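Homoprotocatechuate 2,3-dioxygenase (Brevibacterium fuscum, PDB 4Z6M) probably catalyses the iron(II)-dependent, oxygen-consuming opening of the aromatic ring of homoprotocatechuate, an extradiol cleavage, here in an engineered active-site variant. Local coordinates at residues R82-V87 / F128-T133; L153-Q158 / T198-A203. The protein carries 1 engineered substitution. All coordinates share one frame; numbering follows the deposited sequence.

Contact 1: residues R82-V87 / F128-T133; sequences RTPEDV and FFFETT
Phe130 lies against the start of helix 84-96, with Pro84 over one face of its ring and the carbonyl of Arg82 close by. The join illustrates how the beta-alpha-beta-beta-beta unit of the glyoxalase/dioxygenase superfamily is closed: the chain leaves strand 73-81, enters the helix through a capping box, and the last strand, 125-129, runs parallel to the first and ends next to it, against the helix start. Packing is tightest around the aromatic ring. Phe130 holds CG anti to its backbone N (chi1 171°), beside the carbonyl carbon, and lies side by side with the proline ring. Pro84 CD sits 4.0 Å from the ring centroid of Phe130 in a CH-pi contact, displaced toward the rim. Arg82 O approaches obliquely, to 3.2 Å from Phe130 CE1. Farther into the fold, Val87 sends CG2 to 3.8 Å from Phe130 N and CG1 toward the carbonyl of Phe128; Val87 and Phe128 are themselves buried. No hydrogen bond joins the two segments. The outer side is looser: Pro84 is exposed to solvent although its ring packs on Phe130, and from the exposed Glu131 onward the chain leads away from the helix. Arg80 adds a cation-pi contact to Phe130, while Pro278 of the second subunit packs on both Arg82 and Phe130. Arg82 NE forms a salt bridge with Asp14. Within residues 83-86 the helix start is held by the capping box; Asp86 OD1 has a further partner in Asp14 N. Asp86 N donates to Thr83 OG1 at 3.3 Å, and in return Thr83 N makes a weak bond to the Asp86 carboxylate. Thr83 OG1 also donates to Asp86 OD2 at 2.8 Å, from 55° above the carboxylate plane.

Contact 2: residues L153-Q158 / T198-A203; sequences LDHFNQ and TVQDTA. Engineered in segment 198-203: Gln200 (natural residue His). With FE2 (Fe (II) ion), chain E.
His155 and Asp201 bring their CA atoms within 4.4 Å where strand 152-160 meets the start of strand 202-206, and the two backbones then run parallel, pairing Phe156 with Thr202 and Asn157 with Ala203. Phe156 N donates to Asp201 O at 3.0 Å and Gln158 N to Ala203 O, both nearly straight. At the iron end, the imidazole of His155 is gripped at both nitrogens. NE2 of His155 binds the iron(II) ion at 2.2 Å. Its ND1 donates to Asp154 OD2 at 2.7 Å, in the ring plane and on the anti lone pair, a second-shell bond that fixes the rotation of the ring. The engineered Gln200 (His in the natural sequence) lays its amide over one face of that ring, the planes 9° apart, with CD above the ring centre. CG of Gln200 stands between its backbone N and carbonyl carbon (chi1 52°), and the extended chain beyond carries the amide across the imidazole. Gln200 OE1 accepts at 2.6 Å from an iron-bound water that also takes a bond from Asn157 ND2, while Asn157 OD1 is hydrogen-bonded with Thr205 OG1; Gln200 NE2 donates to a second iron-bound water. A further water links Asp154 OD2, Gln200 N and Thr198 OG1, the last also bonded with Lys196 NZ. At the far end Thr202 OG1 donates to Gln158 OE1 at 2.8 Å, an oxygen also bonded by Tyr126. His214 and Glu267 complete the facial triad of two histidines and one carboxylate. Against strand 211-218, Asp154 and His155 form a classic beta bulge facing Ala216; Asp201 and Thr202 make another facing Met193 of strand 188-194, and Phe156 packs on Cys18 and Ala21 of strand 15-25.

In the fold
The two contacts belong to the first and second of two mixed sheets in the chain; contact 2 holds a metal ligand and contact 1 does not. Contact 1 closes before contact 2 opens, and after strand 125-129 of the first, strand 152-160 of the second is the next strand along the chain. Their centres are 19 Å apart and their nearest atoms about 8 Å, so they do not touch. Contact 2, its centre about 5 Å from that of the chain, supplies an iron ligand and its second shell. Contact 1, its centre about 21 Å from that of the chain, borders another subunit. Strand 15-25 touches side chains of both.

Contact 1: residues R82-V87 / F128-T133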
ATOM      1  N   ARG A  82      27.742 -14.602 -16.790  1.00 10.00           N
ATOM      2  CA  ARG A  82      27.275 -15.879 -16.225  1.00 10.08           C
ATOM      3  C   ARG A  82      28.397 -16.730 -15.647  1.00 10.57           C
ATOM      4  O   ARG A  82      28.187 -17.412 -14.653  1.00 11.92           O
ATOM      5  CB  ARG A  82      26.514 -16.687 -17.262  1.00 11.69           C
ATOM      6  CG  ARG A  82      25.905 -17.968 -16.690  1.00 12.90           C
ATOM      7  CD  ARG A  82      24.955 -18.653 -17.647  1.00 14.01           C
ATOM      8  NE  ARG A  82      23.746 -17.857 -17.816  1.00 15.10           N
ATOM      9  CZ  ARG A  82      22.738 -17.820 -16.940  1.00 15.16           C
ATOM     10  NH1 ARG A  82      22.742 -18.584 -15.852  1.00 16.16           N
ATOM     11  NH2 ARG A  82      21.685 -17.049 -17.187  1.00 15.32           N
ATOM     12  N   THR A  83      29.579 -16.693 -16.265  1.00 10.67           N
ATOM     13  CA  THR A  83      30.680 -17.589 -15.877  1.00 11.63           C
ATOM     14  C   THR A  83      31.992 -16.822 -15.954  1.00 11.99           C
ATOM     15  O   THR A  83      32.092 -15.802 -16.657  1.00 12.74           O
ATOM     16  CB  THR A  83      30.809 -18.811 -16.811  1.00 13.21           C
ATOM     17  OG1 THR A  83      31.210 -18.381 -18.110  1.00 14.27           O
ATOM     18  CG2 THR A  83      29.523 -19.576 -16.928  1.00 12.90           C
ATOM     19  N   PRO A  84      33.042 -17.345 -15.299  1.00 13.90           N
ATOM     20  CA  PRO A  84      34.338 -16.717 -15.449  1.00 15.38           C
ATOM     21  C   PRO A  84      34.789 -16.592 -16.911  1.00 15.42           C
ATOM     22  O   PRO A  84      35.386 -15.587 -17.294  1.00 19.05           O
ATOM     23  CB  PRO A  84      35.261 -17.644 -14.658  1.00 17.17           C
ATOM     24  CG  PRO A  84      34.383 -18.238 -13.607  1.00 18.99           C
ATOM     25  CD  PRO A  84      33.047 -18.395 -14.262  1.00 15.20           C
ATOM     26  N   GLU A  85      34.473 -17.599 -17.715  1.00 15.94           N
ATOM     27  CA  GLU A  85      34.857 -17.658 -19.121  1.00 17.51           C
ATOM     28  C   GLU A  85      34.183 -16.555 -19.953  1.00 16.02           C
ATOM     29  O   GLU A  85      34.693 -16.147 -20.997  1.00 15.28           O
ATOM     30  CB  GLU A  85      34.508 -19.049 -19.669  1.00 20.90           C
ATOM     31  CG  GLU A  85      35.361 -20.184 -19.083  1.00 27.11           C
ATOM     32  CD  GLU A  85      34.988 -20.679 -17.671  1.00 29.12           C
ATOM     33  OE1 GLU A  85      35.853 -21.375 -17.074  1.00 42.48           O
ATOM     34  OE2 GLU A  85      33.871 -20.410 -17.150  1.00 22.10           O
ATOM     35  N   ASP A  86      33.048 -16.037 -19.472  1.00 14.09           N
ATOM     36  CA  ASP A  86      32.403 -14.918 -20.150  1.00 13.23           C
ATOM     37  C   ASP A  86      33.202 -13.627 -20.044  1.00 12.36           C
ATOM     38  O   ASP A  86      33.031 -12.741 -20.879  1.00 13.52           O
ATOM     39  CB  ASP A  86      30.973 -14.710 -19.647  1.00 13.29           C
ATOM     40  CG  ASP A  86      30.030 -15.766 -20.167  1.00 13.56           C
ATOM     41  OD1 ASP A  86      29.793 -15.780 -21.396  1.00 14.37           O
ATOM     42  OD2 ASP A  86      29.517 -16.559 -19.352  1.00 15.61           O
ATOM     43  N   VAL A  87      34.083 -13.508 -19.053  1.00 13.34           N
ATOM     44  CA  VAL A  87      34.969 -12.339 -19.014  1.00 13.16           C
ATOM     45  C   VAL A  87      35.981 -12.407 -20.170  1.00 13.21           C
ATOM     46  O   VAL A  87      36.213 -11.391 -20.846  1.00 15.21           O
ATOM     47  CB  VAL A  87      35.638 -12.156 -17.634  1.00 13.79           C
ATOM     48  CG1 VAL A  87      36.486 -10.891 -17.597  1.00 13.58           C
ATOM     49  CG2 VAL A  87      34.573 -12.121 -16.532  1.00 14.21           C
ATOM     50  N   PHE A 128      32.636  -5.799 -17.179  1.00  8.84           N
ATOM     51  CA  PHE A 128      32.107  -7.150 -17.128  1.00  9.72           C
ATOM     52  C   PHE A 128      32.912  -7.940 -16.117  1.00  9.31           C
ATOM     53  O   PHE A 128      34.154  -7.928 -16.129  1.00 11.20           O
ATOM     54  CB  PHE A 128      32.209  -7.800 -18.494  1.00 10.82           C
ATOM     55  CG  PHE A 128      31.464  -7.050 -19.552  1.00 10.77           C
ATOM     56  CD1 PHE A 128      30.109  -7.269 -19.734  1.00 12.06           C
ATOM     57  CD2 PHE A 128      32.088  -6.046 -20.283  1.00 11.80           C
ATOM     58  CE1 PHE A 128      29.393  -6.540 -20.664  1.00 13.67           C
ATOM     59  CE2 PHE A 128      31.379  -5.316 -21.221  1.00 13.29           C
ATOM     60  CZ  PHE A 128      30.033  -5.568 -21.414  1.00 13.01           C
ATOM     61  N   PHE A 129      32.200  -8.633 -15.239  1.00  9.26           N
ATOM     62  CA  PHE A 129      32.846  -9.450 -14.198  1.00  9.36           C
ATOM     63  C   PHE A 129      31.924 -10.622 -13.873  1.00  8.99           C
ATOM     64  O   PHE A 129      30.701 -10.512 -14.067  1.00  8.91           O
ATOM     65  CB  PHE A 129      33.122  -8.627 -12.935  1.00  9.81           C
ATOM     66  CG  PHE A 129      31.876  -8.318 -12.145  1.00  9.16           C
ATOM     67  CD1 PHE A 129      31.116  -7.209 -12.452  1.00  9.40           C
ATOM     68  CD2 PHE A 129      31.418  -9.199 -11.161  1.00  9.82           C
ATOM     69  CE1 PHE A 129      29.927  -6.964 -11.780  1.00  9.52           C
ATOM     70  CE2 PHE A 129      30.235  -8.947 -10.480  1.00  9.90           C
ATOM     71  CZ  PHE A 129      29.496  -7.832 -10.787  1.00  9.49           C
ATOM     72  N   PHE A 130      32.512 -11.712 -13.380  1.00  9.39           N
ATOM     73  CA  PHE A 130      31.763 -12.783 -12.714  1.00  9.55           C
ATOM     74  C   PHE A 130      32.042 -12.809 -11.201  1.00 10.00           C
ATOM     75  O   PHE A 130      31.105 -12.756 -10.387  1.00 10.13           O
ATOM     76  CB  PHE A 130      32.069 -14.155 -13.314  1.00 10.84           C
ATOM     77  CG  PHE A 130      31.482 -15.269 -12.516  1.00 12.22           C
ATOM     78  CD1 PHE A 130      30.142 -15.572 -12.633  1.00 12.03           C
ATOM     79  CD2 PHE A 130      32.247 -15.933 -11.566  1.00 14.23           C
ATOM     80  CE1 PHE A 130      29.584 -16.560 -11.850  1.00 14.42           C
ATOM     81  CE2 PHE A 130      31.705 -16.930 -10.796  1.00 15.82           C
ATOM     82  CZ  PHE A 130      30.371 -17.238 -10.930  1.00 16.25           C
ATOM     83  N   GLU A 131      33.320 -12.874 -10.817  1.00  9.98           N
ATOM     84  CA  GLU A 131      33.694 -13.048  -9.411  1.00 10.78           C
ATOM     85  C   GLU A 131      33.324 -11.828  -8.574  1.00 10.97           C
ATOM     86  O   GLU A 131      33.651 -10.703  -8.913  1.00 11.04           O
ATOM     87  CB  GLU A 131      35.211 -13.287  -9.266  1.00 12.55           C
ATOM     88  CG  GLU A 131      35.767 -14.496 -10.016  1.00 15.82           C
ATOM     89  CD  GLU A 131      37.290 -14.624 -10.002  1.00 21.47           C
ATOM     90  OE1 GLU A 131      38.065 -13.636  -9.754  1.00 22.05           O
ATOM     91  OE2 GLU A 131      37.710 -15.777 -10.266  1.00 29.79           O
ATOM     92  N   THR A 132      32.645 -12.082  -7.451  1.00 10.17           N
ATOM     93  CA  THR A 132      32.301 -11.039  -6.503  1.00 10.14           C
ATOM     94  C   THR A 132      32.163 -11.640  -5.101  1.00 10.93           C
ATOM     95  O   THR A 132      31.729 -12.787  -4.944  1.00 12.73           O
ATOM     96  CB  THR A 132      31.027 -10.260  -6.924  1.00 11.72           C
ATOM     97  OG1 THR A 132      30.724  -9.249  -5.942  1.00 11.50           O
ATOM     98  CG2 THR A 132      29.843 -11.173  -7.092  1.00 11.90           C
ATOM     99  N   THR A 133      32.561 -10.870  -4.097  1.00 10.41           N
ATOM    100  CA  THR A 133      32.455 -11.294  -2.714  1.00 10.49           C
ATOM    101  C   THR A 133      30.988 -11.269  -2.288  1.00 11.25           C
ATOM    102  O   THR A 133      30.341 -10.236  -2.362  1.00 12.86           O
ATOM    103  CB  THR A 133      33.253 -10.340  -1.820  1.00 11.37           C
ATOM    104  OG1 THR A 133      34.606 -10.342  -2.265  1.00 12.89           O
ATOM    105  CG2 THR A 133      33.194 -10.752  -0.350  1.00 13.39           C
TER

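Contact 2: residues L153-Q158 / T198-A203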
ATOM      1  N   LEU A 153      19.039  -2.995  -7.375  1.00  7.41           N
ATOM      2  CA  LEU A 153      19.434  -2.204  -8.529  1.00  7.14           C
ATOM      3  C   LEU A 153      18.614  -2.668  -9.721  1.00  7.33           C
ATOM      4  O   LEU A 153      18.586  -3.873 -10.009  1.00  9.63           O
ATOM      5  CB  LEU A 153      20.913  -2.424  -8.827  1.00  8.18           C
ATOM      6  CG  LEU A 153      21.420  -1.664 -10.055  1.00  8.95           C
ATOM      7  CD1 LEU A 153      21.396  -0.174  -9.813  1.00  9.72           C
ATOM      8  CD2 LEU A 153      22.801  -2.146 -10.428  1.00 10.17           C
ATOM      9  N   ASP A 154      18.013  -1.744 -10.451  1.00  6.91           N
ATOM     10  CA  ASP A 154      17.224  -2.143 -11.620  1.00  7.64           C
ATOM     11  C   ASP A 154      17.855  -1.899 -12.988  1.00  6.97           C
ATOM     12  O   ASP A 154      17.832  -2.814 -13.833  1.00  7.85           O
ATOM     13  CB  ASP A 154      15.841  -1.532 -11.611  1.00  8.56           C
ATOM     14  CG  ASP A 154      14.943  -2.198 -12.651  1.00  9.33           C
ATOM     15  OD1 ASP A 154      14.484  -3.339 -12.412  1.00 12.35           O
ATOM     16  OD2 ASP A 154      14.768  -1.614 -13.737  1.00  8.17           O
ATOM     17  N   HIS A 155      18.404  -0.711 -13.241  1.00  6.78           N
ATOM     18  CA  HIS A 155      18.931  -0.434 -14.558  1.00  6.19           C
ATOM     19  C   HIS A 155      19.794   0.816 -14.590  1.00  6.34           C
ATOM     20  O   HIS A 155      19.825   1.609 -13.645  1.00  6.40           O
ATOM     21  CB  HIS A 155      17.784  -0.279 -15.594  1.00  6.20           C
ATOM     22  CG  HIS A 155      16.853   0.885 -15.365  1.00  6.73           C
ATOM     23  ND1 HIS A 155      15.677   0.769 -14.659  1.00  6.38           N
ATOM     24  CD2 HIS A 155      16.875   2.156 -15.834  1.00  6.92           C
ATOM     25  CE1 HIS A 155      15.032   1.925 -14.689  1.00  6.06           C
ATOM     26  NE2 HIS A 155      15.741   2.783 -15.401  1.00  6.25           N
ATOM     27  N   PHE A 156      20.477   0.986 -15.719  1.00  6.87           N
ATOM     28  CA  PHE A 156      21.131   2.216 -16.100  1.00  7.90           C
ATOM     29  C   PHE A 156      20.383   2.854 -17.252  1.00  7.45           C
ATOM     30  O   PHE A 156      19.631   2.188 -17.969  1.00  8.19           O
ATOM     31  CB  PHE A 156      22.567   1.938 -16.584  1.00  8.07           C
ATOM     32  CG  PHE A 156      23.377   1.048 -15.663  1.00  7.63           C
ATOM     33  CD1 PHE A 156      23.553   1.364 -14.313  1.00  9.60           C
ATOM     34  CD2 PHE A 156      23.976  -0.103 -16.159  1.00  8.65           C
ATOM     35  CE1 PHE A 156      24.333   0.562 -13.506  1.00 10.30           C
ATOM     36  CE2 PHE A 156      24.750  -0.906 -15.345  1.00  9.79           C
ATOM     37  CZ  PHE A 156      24.913  -0.573 -14.029  1.00 10.44           C
ATOM     38  N   ASN A 157      20.638   4.139 -17.477  1.00  6.65           N
ATOM     39  CA  ASN A 157      20.120   4.815 -18.662  1.00  6.81           C
ATOM     40  C   ASN A 157      21.206   5.764 -19.180  1.00  7.91           C
ATOM     41  O   ASN A 157      21.738   6.559 -18.412  1.00  8.46           O
ATOM     42  CB  ASN A 157      18.820   5.556 -18.332  1.00  7.26           C
ATOM     43  CG  ASN A 157      18.150   6.144 -19.559  1.00  8.25           C
ATOM     44  OD1 ASN A 157      18.739   6.941 -20.282  1.00  9.03           O
ATOM     45  ND2 ASN A 157      16.896   5.739 -19.801  1.00  8.81           N
ATOM     46  N   GLN A 158      21.545   5.608 -20.460  1.00  8.03           N
ATOM     47  CA  GLN A 158      22.663   6.290 -21.135  1.00  7.87           C
ATOM     48  C   GLN A 158      22.143   7.308 -22.137  1.00  7.99           C
ATOM     49  O   GLN A 158      21.232   7.005 -22.906  1.00  9.55           O
ATOM     50  CB  GLN A 158      23.458   5.245 -21.889  1.00  8.30           C
ATOM     51  CG  GLN A 158      23.987   4.119 -21.024  1.00  9.09           C
ATOM     52  CD  GLN A 158      24.605   3.002 -21.815  1.00  8.94           C
ATOM     53  OE1 GLN A 158      24.356   1.830 -21.582  1.00 10.38           O
ATOM     54  NE2 GLN A 158      25.426   3.367 -22.778  1.00 10.88           N
ATOM     55  N   THR A 198      13.273  -8.207 -16.960  1.00  7.80           N
ATOM     56  CA  THR A 198      12.495  -7.014 -16.669  1.00  7.77           C
ATOM     57  C   THR A 198      12.560  -6.106 -17.899  1.00  7.75           C
ATOM     58  O   THR A 198      13.150  -6.450 -18.918  1.00  7.41           O
ATOM     59  CB  THR A 198      13.023  -6.278 -15.419  1.00  8.32           C
ATOM     60  OG1 THR A 198      14.311  -5.723 -15.691  1.00  8.69           O
ATOM     61  CG2 THR A 198      13.109  -7.200 -14.198  1.00  9.49           C
ATOM     62  N   VAL A 199      11.948  -4.940 -17.840  1.00  6.99           N
ATOM     63  CA  VAL A 199      11.879  -4.087 -19.026  1.00  7.22           C
ATOM     64  C   VAL A 199      13.271  -3.656 -19.511  1.00  6.94           C
ATOM     65  O   VAL A 199      13.487  -3.488 -20.714  1.00  7.34           O
ATOM     66  CB  VAL A 199      10.939  -2.907 -18.807  1.00  7.14           C
ATOM     67  CG1 VAL A 199      11.023  -1.882 -19.912  1.00  8.34           C
ATOM     68  CG2 VAL A 199       9.516  -3.446 -18.685  1.00  8.00           C
ATOM     69  N   GLN A 200      14.217  -3.482 -18.581  1.00  6.87           N
ATOM     70  CA  GLN A 200      15.483  -2.904 -18.927  1.00  7.20           C
ATOM     71  C   GLN A 200      16.595  -3.306 -17.948  1.00  7.48           C
ATOM     72  O   GLN A 200      16.385  -3.438 -16.747  1.00  7.56           O
ATOM     73  CB  GLN A 200      15.354  -1.382 -19.003  1.00  8.22           C
ATOM     74  CG  GLN A 200      14.719  -0.815 -17.746  1.00  9.71           C
ATOM     75  CD  GLN A 200      14.411   0.642 -17.853  1.00  9.84           C
ATOM     76  OE1 GLN A 200      15.212   1.417 -18.387  1.00 10.20           O
ATOM     77  NE2 GLN A 200      13.249   1.048 -17.344  1.00 10.54           N
ATOM     78  N   ASP A 201      17.789  -3.467 -18.522  1.00  7.56           N
ATOM     79  CA  ASP A 201      19.052  -3.394 -17.789  1.00  7.48           C
ATOM     80  C   ASP A 201      19.854  -2.164 -18.146  1.00  7.65           C
ATOM     81  O   ASP A 201      20.545  -1.597 -17.291  1.00  7.85           O
ATOM     82  CB  ASP A 201      19.907  -4.643 -18.015  1.00  8.14           C
ATOM     83  CG  ASP A 201      19.395  -5.822 -17.218  1.00  8.31           C
ATOM     84  OD1 ASP A 201      19.584  -5.795 -15.950  1.00  8.97           O
ATOM     85  OD2 ASP A 201      18.806  -6.755 -17.838  1.00 10.48           O
ATOM     86  N   THR A 202      19.755  -1.751 -19.414  1.00  7.99           N
ATOM     87  CA  THR A 202      20.196  -0.432 -19.786  1.00  8.85           C
ATOM     88  C   THR A 202      19.216   0.114 -20.804  1.00  9.18           C
ATOM     89  O   THR A 202      18.300  -0.582 -21.246  1.00  9.78           O
ATOM     90  CB  THR A 202      21.675  -0.376 -20.238  1.00 10.05           C
ATOM     91  OG1 THR A 202      22.107   0.989 -20.158  1.00  9.67           O
ATOM     92  CG2 THR A 202      21.869  -0.956 -21.630  1.00 10.15           C
ATOM     93  N   ALA A 203      19.355   1.391 -21.077  1.00  8.68           N
ATOM     94  CA  ALA A 203      18.410   2.088 -21.932  1.00  8.30           C
ATOM     95  C   ALA A 203      19.175   3.231 -22.569  1.00  8.08           C
ATOM     96  O   ALA A 203      20.169   3.704 -22.022  1.00  9.55           O
ATOM     97  CB  ALA A 203      17.213   2.591 -21.135  1.00  9.81           C
TER
HETATM   98 FE   FE2 E 401      14.851   4.678 -16.130  1.00  7.97          FE
HETATM   99  O   HOH W   1      13.538  -3.145 -15.622  1.00  8.02           O
HETATM  100  O   HOH W   2      15.287   3.999 -18.133  1.00  7.24           O
HETATM  101  O   HOH W   3      12.873   3.815 -16.113  1.00  9.11           O
HETATM  102  O   HOH W   4      13.817   6.381 -17.086  1.00 10.35           O